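Local structure of putative sugar binding protein (Geobacillus stearothermophilus, 6GT9) at residues 161-166 / 190-195; 170-175 / 218-223; 94-99 / 165-170. The protein binds galactose and glucose as a bacterial solute-binding protein, probably serving a three-component sensing system linked to galactan utilization. All coordinates share one frame; numbering follows the deposited sequence.

Interaction 1: residues 161-166 / 190-195; sequences GSLTAA and IEESHI. With GAL (beta-D-galactopyranose), chain E.
E192 leans across to L163, and its carboxylate bonds to the backbone of the loop that follows strand 154-160. The path can be read outward from CB, which sits over the rim of one face of the H194 ring. CG is placed beside the backbone N, anti to the carbonyl carbon (chi1 -61°), and comes 3.5 Å from CG of L163. The extended chain carries CD to 3.4 Å from that same CG, while OE1 settles 3.6 Å from CD1 of L163, and the two side chains cross at about a right angle. OE2 ends the path, accepting from L163 N at 2.8 Å with a fairly straight N-H (157°) that arrives from above the carboxylate plane. CA of S162 lies close beside the same oxygen. S162 itself turns OG back to accept from A165 N at 3.2 Å, an ST motif just before helix 166-179.

Nearer the sugar, G161 O takes a weak bond from H194 N, and S193 OG, hydrogen-bonded to D224, lies near G161 CA. CG2 of I195 touches G161 CA at 3.9 Å. The same I195 CG2 meets GAL C6 at 3.6 Å. The turns after the adjacent parallel strands 154-160 and 185-192 thus meet at the strands' C-terminal ends, where the second brings I195 to the sugar and G161 backs its methyl, as in type I periplasmic binding proteins.

Interaction 2: residues 170-175 / 218-223; sequences LRVRGF and YGTSAL. With GAL (beta-D-galactopyranose), chain E.
R171 reaches past T220 to the galactose, and its NH1 serves both at once: it donates to the sugar O1 at 2.9 Å and to T220 O at 2.9 Å (160°). The side chain runs extended from CG to NE (chi2 166°), which lets it span from helix to sugar. T220 O lies in the guanidinium plane and, with the bonds to the sugar and N135, holds the flat group in its orientation. NH2, bonded also to N135, gives its hydrogen bond to the sugar O2 at 3.1 Å. From the 218-223 side, A222 N donates to the ring oxygen O5 at 2.9 Å. This is the Rossmann-like layout of a periplasmic binding protein lobe: helix 166-179 lies against the sheet, and the loop after strand 216-219 meets the ligand at the C-terminal ends of the strands. One layer further out, Y218 secures the helix backbone that carries the arginine. Its OH donates to R171 O at 2.7 Å from above the carbonyl plane, while F175 N, in the helical bond, comes from the opposite face. F175 forms an offset stack on one face of the Y218 ring, centroids 4.2 Å apart and planes at 16°. CG2 of T220 lies 3.4 Å above the opposite face, toward its rim, and also touches CG2 of V172.

Interaction 3: residues 94-99 / 165-170; sequences QGLTEA and AAHQQL. With GAL (beta-D-galactopyranose), chain E.
L96 O accepts the shortest polar bond of this contact, from A166 N at 2.7 Å (162°). CA of A165 also approaches it at 3.4 Å, in a CA-H...O contact, and CB of A166 lies nearby. The bond spans the two lobes of a periplasmic binding protein fold: 94-99 follows strand 90-93 of one sheet, and 165-170 opens helix 166-179 of the other lobe. An N-H in the first turn of a helix has no acceptor earlier in that helix, and here the facing lobe supplies one. This is consistent with the closed, sugar-bound state of such proteins.

Beside the backbone bond, CD1 of L96 rests 3.9 Å from CB of A165 and 3.8 Å from CE1 of H167. A first torsion of 59° sets CG of H167 between the backbone N and the carbonyl carbon, and the ring beyond it lies beside the sugar. NE2 donates to the galactose O3 at 3.2 Å and more weakly to O4. Q94 comes to the same hydroxyl from the other lobe, with NE2 3.2 Å from O3. Its amide plane stands 84° from the imidazole, and D119 and E38 accept from that same nitrogen and so position it. An alanine in place of H167 would probably leave O3 without its imidazole donor and open a gap beside CD1 of L96. G95, between the glutamine and the leucine, is the centre of an inverse gamma turn. Q168, the next residue of the helix after H167, folds back so that its NE2 stands 3.5 Å above the centre of the H167 ring.

In the fold
All three interactions touch the galactose, yet they differ in depth and role. Interactions 1 and 2 both lie within one lobe and reach the same sheet. The first is partly buried, with polar and apolar contacts between a loop and the end of a strand with its following turn; the second is a buried contact of a helix with a strand end and the loop after it, joining aromatic stacking to a charged sugar-binding group. Interaction 3, also buried, instead crosses the cleft between lobes, joined by one backbone bond, a leucine contact and polar side chains that meet at the sugar. Helix 166-179 is common to interactions 2 and 3. Q168 OE1 is hydrogen-bonded to G161 N of interaction 1 and T220 OG1 of interaction 2.

Interaction 1: residues 161-166 / 190-195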
loop_
_atom_site.group_PDB
_atom_site.type_symbol
_atom_site.label_atom_id
_atom_site.label_comp_id
_atom_site.label_asym_id
_atom_site.label_seq_id
_atom_site.Cartn_x
_atom_site.Cartn_y
_atom_site.Cartn_z
ATOM N N GLY A 161 1.257 5.498 6.630
ATOM C CA GLY A 161 2.296 5.952 5.711
ATOM C C GLY A 161 2.309 7.458 5.524
ATOM O O GLY A 161 3.374 8.081 5.497
ATOM N N SER A 162 1.130 8.062 5.391
ATOM C CA SER A 162 0.977 9.509 5.296
ATOM C C SER A 162 -0.497 9.831 5.468
ATOM O O SER A 162 -1.356 8.976 5.258
ATOM C CB SER A 162 1.500 10.060 3.958
ATOM O OG SER A 162 0.767 9.553 2.859
ATOM N N LEU A 163 -0.779 11.082 5.830
ATOM C CA LEU A 163 -2.153 11.532 6.019
ATOM C C LEU A 163 -2.819 11.974 4.727
ATOM O O LEU A 163 -4.035 12.204 4.725
ATOM C CB LEU A 163 -2.199 12.689 7.015
ATOM C CG LEU A 163 -1.716 12.322 8.411
ATOM C CD1 LEU A 163 -1.605 13.564 9.286
ATOM C CD2 LEU A 163 -2.646 11.294 9.028
ATOM N N THR A 164 -2.063 12.093 3.640
ATOM C CA THR A 164 -2.572 12.573 2.360
ATOM C C THR A 164 -2.791 11.465 1.338
ATOM O O THR A 164 -3.661 11.596 0.477
ATOM C CB THR A 164 -1.608 13.612 1.771
ATOM O OG1 THR A 164 -0.329 13.005 1.523
ATOM C CG2 THR A 164 -1.415 14.761 2.734
ATOM N N ALA A 165 -2.015 10.381 1.403
ATOM C CA ALA A 165 -2.154 9.308 0.422
ATOM C C ALA A 165 -3.494 8.599 0.562
ATOM O O ALA A 165 -3.922 8.232 1.663
ATOM C CB ALA A 165 -1.027 8.290 0.557
ATOM N N ALA A 166 -4.130 8.367 -0.585
ATOM C CA ALA A 166 -5.505 7.898 -0.610
ATOM C C ALA A 166 -5.645 6.506 -0.004
ATOM O O ALA A 166 -6.613 6.243 0.714
ATOM C CB ALA A 166 -6.029 7.927 -2.051
ATOM N N ILE A 190 -2.437 9.137 16.088
ATOM C CA ILE A 190 -2.221 8.787 14.685
ATOM C C ILE A 190 -0.989 9.559 14.224
ATOM O O ILE A 190 -0.963 10.791 14.317
ATOM C CB ILE A 190 -3.440 9.130 13.798
ATOM C CG1 ILE A 190 -4.719 8.505 14.369
ATOM C CG2 ILE A 190 -3.222 8.678 12.354
ATOM C CD1 ILE A 190 -5.979 8.779 13.564
ATOM N N GLU A 191 0.041 8.844 13.757
ATOM C CA GLU A 191 1.291 9.458 13.319
ATOM C C GLU A 191 1.719 8.897 11.964
ATOM O O GLU A 191 1.371 7.776 11.592
ATOM C CB GLU A 191 2.419 9.240 14.342
ATOM C CG GLU A 191 2.089 9.739 15.752
ATOM C CD GLU A 191 2.185 11.253 15.898
ATOM O OE1 GLU A 191 2.734 11.911 14.983
ATOM O OE2 GLU A 191 1.709 11.786 16.928
ATOM N N GLU A 192 2.503 9.694 11.237
ATOM C CA GLU A 192 2.989 9.356 9.905
ATOM C C GLU A 192 4.400 8.785 9.964
ATOM O O GLU A 192 5.269 9.310 10.667
ATOM C CB GLU A 192 2.992 10.591 9.009
ATOM C CG GLU A 192 1.628 11.200 8.809
ATOM C CD GLU A 192 1.689 12.479 8.002
ATOM O OE1 GLU A 192 1.923 13.549 8.606
ATOM O OE2 GLU A 192 1.515 12.414 6.765
ATOM N N SER A 193 4.633 7.729 9.190
ATOM C CA SER A 193 5.944 7.096 9.113
ATOM C C SER A 193 6.721 7.457 7.851
ATOM O O SER A 193 7.909 7.139 7.770
ATOM C CB SER A 193 5.791 5.573 9.175
ATOM O OG SER A 193 5.171 5.098 7.978
ATOM N N HIS A 194 6.077 8.073 6.860
ATOM C CA HIS A 194 6.698 8.319 5.550
ATOM C C HIS A 194 7.327 7.043 4.988
ATOM O O HIS A 194 8.392 7.062 4.366
ATOM C CB HIS A 194 7.690 9.476 5.643
ATOM C CG HIS A 194 7.035 10.746 6.077
ATOM N ND1 HIS A 194 7.148 11.244 7.359
ATOM C CD2 HIS A 194 6.162 11.557 5.434
ATOM C CE1 HIS A 194 6.416 12.339 7.467
ATOM N NE2 HIS A 194 5.808 12.550 6.314
ATOM N N ILE A 195 6.610 5.929 5.191
ATOM C CA ILE A 195 6.907 4.567 4.746
ATOM C C ILE A 195 8.364 4.144 4.918
ATOM O O ILE A 195 8.893 3.375 4.109
ATOM C CB ILE A 195 6.442 4.344 3.288
ATOM C CG1 ILE A 195 7.217 5.183 2.274
ATOM C CG2 ILE A 195 4.943 4.604 3.149
ATOM C CD1 ILE A 195 6.915 4.740 0.854
HETATM C C1 GAL E . 1.993 -0.930 1.311
HETATM C C2 GAL E . 1.313 -0.059 0.273
HETATM C C3 GAL E . 2.324 0.503 -0.743
HETATM C C4 GAL E . 3.427 1.257 -0.019
HETATM C C5 GAL E . 4.034 0.393 1.074
HETATM C C6 GAL E . 5.021 1.164 1.953
HETATM O O1 GAL E . 1.036 -1.402 2.238
HETATM O O2 GAL E . 0.327 -0.805 -0.455
HETATM O O3 GAL E . 1.695 1.437 -1.567
HETATM O O4 GAL E . 2.910 2.461 0.558
HETATM O O5 GAL E . 3.015 -0.174 1.992
HETATM O O6 GAL E . 5.832 0.279 2.695
#

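Interaction 2: residues 170-175 / 218-223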
loop_
_atom_site.group_PDB
_atom_site.type_symbol
_atom_site.label_atom_id
_atom_site.label_comp_id
_atom_site.label_asym_id
_atom_site.label_seq_id
_atom_site.Cartn_x
_atom_site.Cartn_y
_atom_site.Cartn_z
ATOM N N LEU A 170 -7.841 5.538 3.339
ATOM C CA LEU A 170 -8.928 4.567 3.304
ATOM C C LEU A 170 -8.723 3.452 4.329
ATOM O O LEU A 170 -9.692 2.992 4.944
ATOM C CB LEU A 170 -9.079 3.999 1.888
ATOM C CG LEU A 170 -9.688 4.926 0.830
ATOM C CD1 LEU A 170 -9.605 4.275 -0.556
ATOM C CD2 LEU A 170 -11.139 5.249 1.149
ATOM N N ARG A 171 -7.475 3.008 4.532
ATOM C CA ARG A 171 -7.210 1.940 5.502
ATOM C C ARG A 171 -7.403 2.421 6.933
ATOM O O ARG A 171 -7.808 1.641 7.808
ATOM C CB ARG A 171 -5.792 1.396 5.326
ATOM C CG ARG A 171 -5.551 0.720 3.988
ATOM C CD ARG A 171 -4.062 0.513 3.725
ATOM N NE ARG A 171 -3.857 0.083 2.345
ATOM C CZ ARG A 171 -2.691 -0.264 1.813
ATOM N NH1 ARG A 171 -1.577 -0.230 2.541
ATOM N NH2 ARG A 171 -2.649 -0.623 0.530
ATOM N N VAL A 172 -7.078 3.684 7.200
ATOM C CA VAL A 172 -7.393 4.262 8.502
ATOM C C VAL A 172 -8.900 4.369 8.676
ATOM O O VAL A 172 -9.458 3.970 9.709
ATOM C CB VAL A 172 -6.719 5.635 8.660
ATOM C CG1 VAL A 172 -7.206 6.317 9.927
ATOM C CG2 VAL A 172 -5.199 5.495 8.644
ATOM N N ARG A 173 -9.579 4.921 7.669
ATOM C CA ARG A 173 -11.005 5.198 7.797
ATOM C C ARG A 173 -11.818 3.914 7.929
ATOM O O ARG A 173 -12.781 3.863 8.704
ATOM C CB ARG A 173 -11.476 6.032 6.604
ATOM C CG ARG A 173 -12.935 6.453 6.686
ATOM C CD ARG A 173 -13.170 7.301 7.929
ATOM N NE ARG A 173 -14.581 7.330 8.302
ATOM C CZ ARG A 173 -15.479 8.150 7.763
ATOM N NH1 ARG A 173 -15.114 9.009 6.817
ATOM N NH2 ARG A 173 -16.745 8.099 8.161
ATOM N N GLY A 174 -11.440 2.862 7.196
ATOM C CA GLY A 174 -12.127 1.588 7.348
ATOM C C GLY A 174 -11.909 0.965 8.717
ATOM O O GLY A 174 -12.824 0.374 9.304
ATOM N N PHE A 175 -10.685 1.076 9.240
ATOM C CA PHE A 175 -10.405 0.616 10.599
ATOM C C PHE A 175 -11.303 1.317 11.604
ATOM O O PHE A 175 -11.934 0.675 12.452
ATOM C CB PHE A 175 -8.928 0.873 10.918
ATOM C CG PHE A 175 -8.528 0.539 12.337
ATOM C CD1 PHE A 175 -8.617 1.491 13.345
ATOM C CD2 PHE A 175 -8.019 -0.715 12.650
ATOM C CE1 PHE A 175 -8.225 1.199 14.646
ATOM C CE2 PHE A 175 -7.635 -1.026 13.959
ATOM C CZ PHE A 175 -7.733 -0.063 14.954
ATOM N N TYR A 218 -1.722 -0.138 15.264
ATOM C CA TYR A 218 -2.216 -0.480 13.932
ATOM C C TYR A 218 -1.342 0.244 12.916
ATOM O O TYR A 218 -1.321 1.476 12.896
ATOM C CB TYR A 218 -3.676 -0.056 13.775
ATOM C CG TYR A 218 -4.246 -0.086 12.367
ATOM C CD1 TYR A 218 -3.998 -1.152 11.509
ATOM C CD2 TYR A 218 -5.089 0.921 11.927
ATOM C CE1 TYR A 218 -4.547 -1.202 10.231
ATOM C CE2 TYR A 218 -5.646 0.887 10.653
ATOM C CZ TYR A 218 -5.385 -0.183 9.815
ATOM O OH TYR A 218 -5.947 -0.215 8.555
ATOM N N GLY A 219 -0.616 -0.511 12.097
ATOM C CA GLY A 219 0.197 0.059 11.021
ATOM C C GLY A 219 -0.495 -0.176 9.690
ATOM O O GLY A 219 -1.053 -1.249 9.457
ATOM N N THR A 220 -0.476 0.839 8.818
ATOM C CA THR A 220 -1.272 0.761 7.599
ATOM C C THR A 220 -0.442 0.630 6.335
ATOM O O THR A 220 -1.016 0.641 5.242
ATOM C CB THR A 220 -2.201 1.978 7.471
ATOM O OG1 THR A 220 -1.434 3.175 7.257
ATOM C CG2 THR A 220 -3.044 2.137 8.736
ATOM N N SER A 221 0.881 0.516 6.445
ATOM C CA SER A 221 1.724 0.298 5.279
ATOM C C SER A 221 2.804 -0.708 5.653
ATOM O O SER A 221 2.949 -1.086 6.818
ATOM C CB SER A 221 2.302 1.619 4.752
ATOM O OG SER A 221 3.251 2.186 5.644
ATOM N N ALA A 222 3.585 -1.127 4.652
ATOM C CA ALA A 222 4.285 -2.409 4.735
ATOM C C ALA A 222 5.378 -2.460 5.798
ATOM O O ALA A 222 5.714 -3.560 6.255
ATOM C CB ALA A 222 4.888 -2.767 3.380
ATOM N N LEU A 223 5.944 -1.321 6.198
ATOM C CA LEU A 223 7.055 -1.298 7.145
ATOM C C LEU A 223 6.657 -0.787 8.526
ATOM O O LEU A 223 7.495 -0.774 9.437
ATOM C CB LEU A 223 8.198 -0.439 6.577
ATOM C CG LEU A 223 8.688 -0.914 5.207
ATOM C CD1 LEU A 223 9.644 0.091 4.560
ATOM C CD2 LEU A 223 9.337 -2.293 5.311
HETATM C C1 GAL E . 1.993 -0.930 1.311
HETATM C C2 GAL E . 1.313 -0.059 0.273
HETATM C C3 GAL E . 2.324 0.503 -0.743
HETATM C C4 GAL E . 3.427 1.257 -0.019
HETATM C C5 GAL E . 4.034 0.393 1.074
HETATM C C6 GAL E . 5.021 1.164 1.953
HETATM O O1 GAL E . 1.036 -1.402 2.238
HETATM O O2 GAL E . 0.327 -0.805 -0.455
HETATM O O3 GAL E . 1.695 1.437 -1.567
HETATM O O4 GAL E . 2.910 2.461 0.558
HETATM O O5 GAL E . 3.015 -0.174 1.992
HETATM O O6 GAL E . 5.832 0.279 2.695
#

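Interaction 3: residues 94-99 / 165-170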
loop_
_atom_site.group_PDB
_atom_site.type_symbol
_atom_site.label_atom_id
_atom_site.label_comp_id
_atom_site.label_asym_id
_atom_site.label_seq_id
_atom_site.Cartn_x
_atom_site.Cartn_y
_atom_site.Cartn_z
ATOM N N GLN A 94 0.014 4.562 -8.945
ATOM C CA GLN A 94 -0.983 4.870 -7.928
ATOM C C GLN A 94 -1.687 6.172 -8.283
ATOM O O GLN A 94 -1.082 7.099 -8.833
ATOM C CB GLN A 94 -0.331 5.038 -6.562
ATOM C CG GLN A 94 0.237 3.807 -5.922
ATOM C CD GLN A 94 1.270 4.203 -4.877
ATOM O OE1 GLN A 94 2.267 4.835 -5.215
ATOM N NE2 GLN A 94 1.013 3.874 -3.599
ATOM N N GLY A 95 -2.975 6.240 -7.977
ATOM C CA GLY A 95 -3.629 7.530 -7.918
ATOM C C GLY A 95 -3.430 8.039 -6.510
ATOM O O GLY A 95 -4.352 7.975 -5.693
ATOM N N LEU A 96 -2.215 8.516 -6.208
ATOM C CA LEU A 96 -1.769 8.617 -4.817
ATOM C C LEU A 96 -2.635 9.576 -4.007
ATOM O O LEU A 96 -2.946 9.304 -2.837
ATOM C CB LEU A 96 -0.305 9.041 -4.774
ATOM C CG LEU A 96 0.463 8.769 -3.486
ATOM C CD1 LEU A 96 0.263 7.315 -3.042
ATOM C CD2 LEU A 96 1.934 9.063 -3.730
ATOM N N THR A 97 -3.015 10.709 -4.594
ATOM C CA THR A 97 -3.962 11.635 -3.986
ATOM C C THR A 97 -5.050 11.948 -4.995
ATOM O O THR A 97 -4.869 11.781 -6.200
ATOM C CB THR A 97 -3.311 12.947 -3.544
ATOM O OG1 THR A 97 -2.774 13.622 -4.697
ATOM C CG2 THR A 97 -2.209 12.686 -2.534
ATOM N N GLU A 98 -6.188 12.419 -4.496
ATOM C CA GLU A 98 -7.256 12.797 -5.408
ATOM C C GLU A 98 -7.051 14.199 -5.954
ATOM O O GLU A 98 -7.372 14.464 -7.121
ATOM C CB GLU A 98 -8.619 12.706 -4.716
ATOM C CG GLU A 98 -9.763 12.877 -5.707
ATOM C CD GLU A 98 -11.089 13.203 -5.060
ATOM O OE1 GLU A 98 -11.725 12.269 -4.525
ATOM O OE2 GLU A 98 -11.499 14.385 -5.108
ATOM N N ALA A 99 -6.496 15.094 -5.130
ATOM C CA ALA A 99 -6.400 16.503 -5.500
ATOM C C ALA A 99 -5.346 16.738 -6.575
ATOM O O ALA A 99 -5.542 17.559 -7.479
ATOM C CB ALA A 99 -6.090 17.344 -4.256
ATOM N N ALA A 165 -2.015 10.381 1.403
ATOM C CA ALA A 165 -2.154 9.308 0.422
ATOM C C ALA A 165 -3.494 8.599 0.562
ATOM O O ALA A 165 -3.922 8.232 1.663
ATOM C CB ALA A 165 -1.027 8.290 0.557
ATOM N N ALA A 166 -4.130 8.367 -0.585
ATOM C CA ALA A 166 -5.505 7.898 -0.610
ATOM C C ALA A 166 -5.645 6.506 -0.004
ATOM O O ALA A 166 -6.613 6.243 0.714
ATOM C CB ALA A 166 -6.029 7.927 -2.051
ATOM N N HIS A 167 -4.708 5.591 -0.283
ATOM C CA HIS A 167 -4.852 4.236 0.256
ATOM C C HIS A 167 -4.646 4.216 1.763
ATOM O O HIS A 167 -5.303 3.447 2.476
ATOM C CB HIS A 167 -3.896 3.250 -0.430
ATOM C CG HIS A 167 -2.437 3.587 -0.326
ATOM N ND1 HIS A 167 -1.956 4.879 -0.275
ATOM C CD2 HIS A 167 -1.345 2.787 -0.373
ATOM C CE1 HIS A 167 -0.632 4.859 -0.256
ATOM N NE2 HIS A 167 -0.236 3.601 -0.319
ATOM N N GLN A 168 -3.752 5.068 2.259
ATOM C CA GLN A 168 -3.561 5.201 3.700
ATOM C C GLN A 168 -4.804 5.769 4.361
ATOM O O GLN A 168 -5.249 5.268 5.401
ATOM C CB GLN A 168 -2.342 6.086 3.979
ATOM C CG GLN A 168 -1.059 5.516 3.402
ATOM C CD GLN A 168 -0.767 4.130 3.946
ATOM O OE1 GLN A 168 -0.336 3.985 5.088
ATOM N NE2 GLN A 168 -1.025 3.102 3.137
ATOM N N GLN A 169 -5.380 6.822 3.773
ATOM C CA GLN A 169 -6.607 7.389 4.329
ATOM C C GLN A 169 -7.709 6.345 4.392
ATOM O O GLN A 169 -8.432 6.247 5.397
ATOM C CB GLN A 169 -7.058 8.588 3.494
ATOM C CG GLN A 169 -6.234 9.856 3.688
ATOM C CD GLN A 169 -6.571 10.919 2.647
ATOM O OE1 GLN A 169 -7.396 10.696 1.762
ATOM N NE2 GLN A 169 -5.925 12.069 2.745
ATOM N N LEU A 170 -7.841 5.538 3.339
ATOM C CA LEU A 170 -8.928 4.567 3.304
ATOM C C LEU A 170 -8.723 3.452 4.329
ATOM O O LEU A 170 -9.692 2.992 4.944
ATOM C CB LEU A 170 -9.079 3.999 1.888
ATOM C CG LEU A 170 -9.688 4.926 0.830
ATOM C CD1 LEU A 170 -9.605 4.275 -0.556
ATOM C CD2 LEU A 170 -11.139 5.249 1.149
HETATM C C1 GAL E . 1.993 -0.930 1.311
HETATM C C2 GAL E . 1.313 -0.059 0.273
HETATM C C3 GAL E . 2.324 0.503 -0.743
HETATM C C4 GAL E . 3.427 1.257 -0.019
HETATM C C5 GAL E . 4.034 0.393 1.074
HETATM C C6 GAL E . 5.021 1.164 1.953
HETATM O O1 GAL E . 1.036 -1.402 2.238
HETATM O O2 GAL E . 0.327 -0.805 -0.455
HETATM O O3 GAL E . 1.695 1.437 -1.567
HETATM O O4 GAL E . 2.910 2.461 0.558
HETATM O O5 GAL E . 3.015 -0.174 1.992
HETATM O O6 GAL E . 5.832 0.279 2.695
#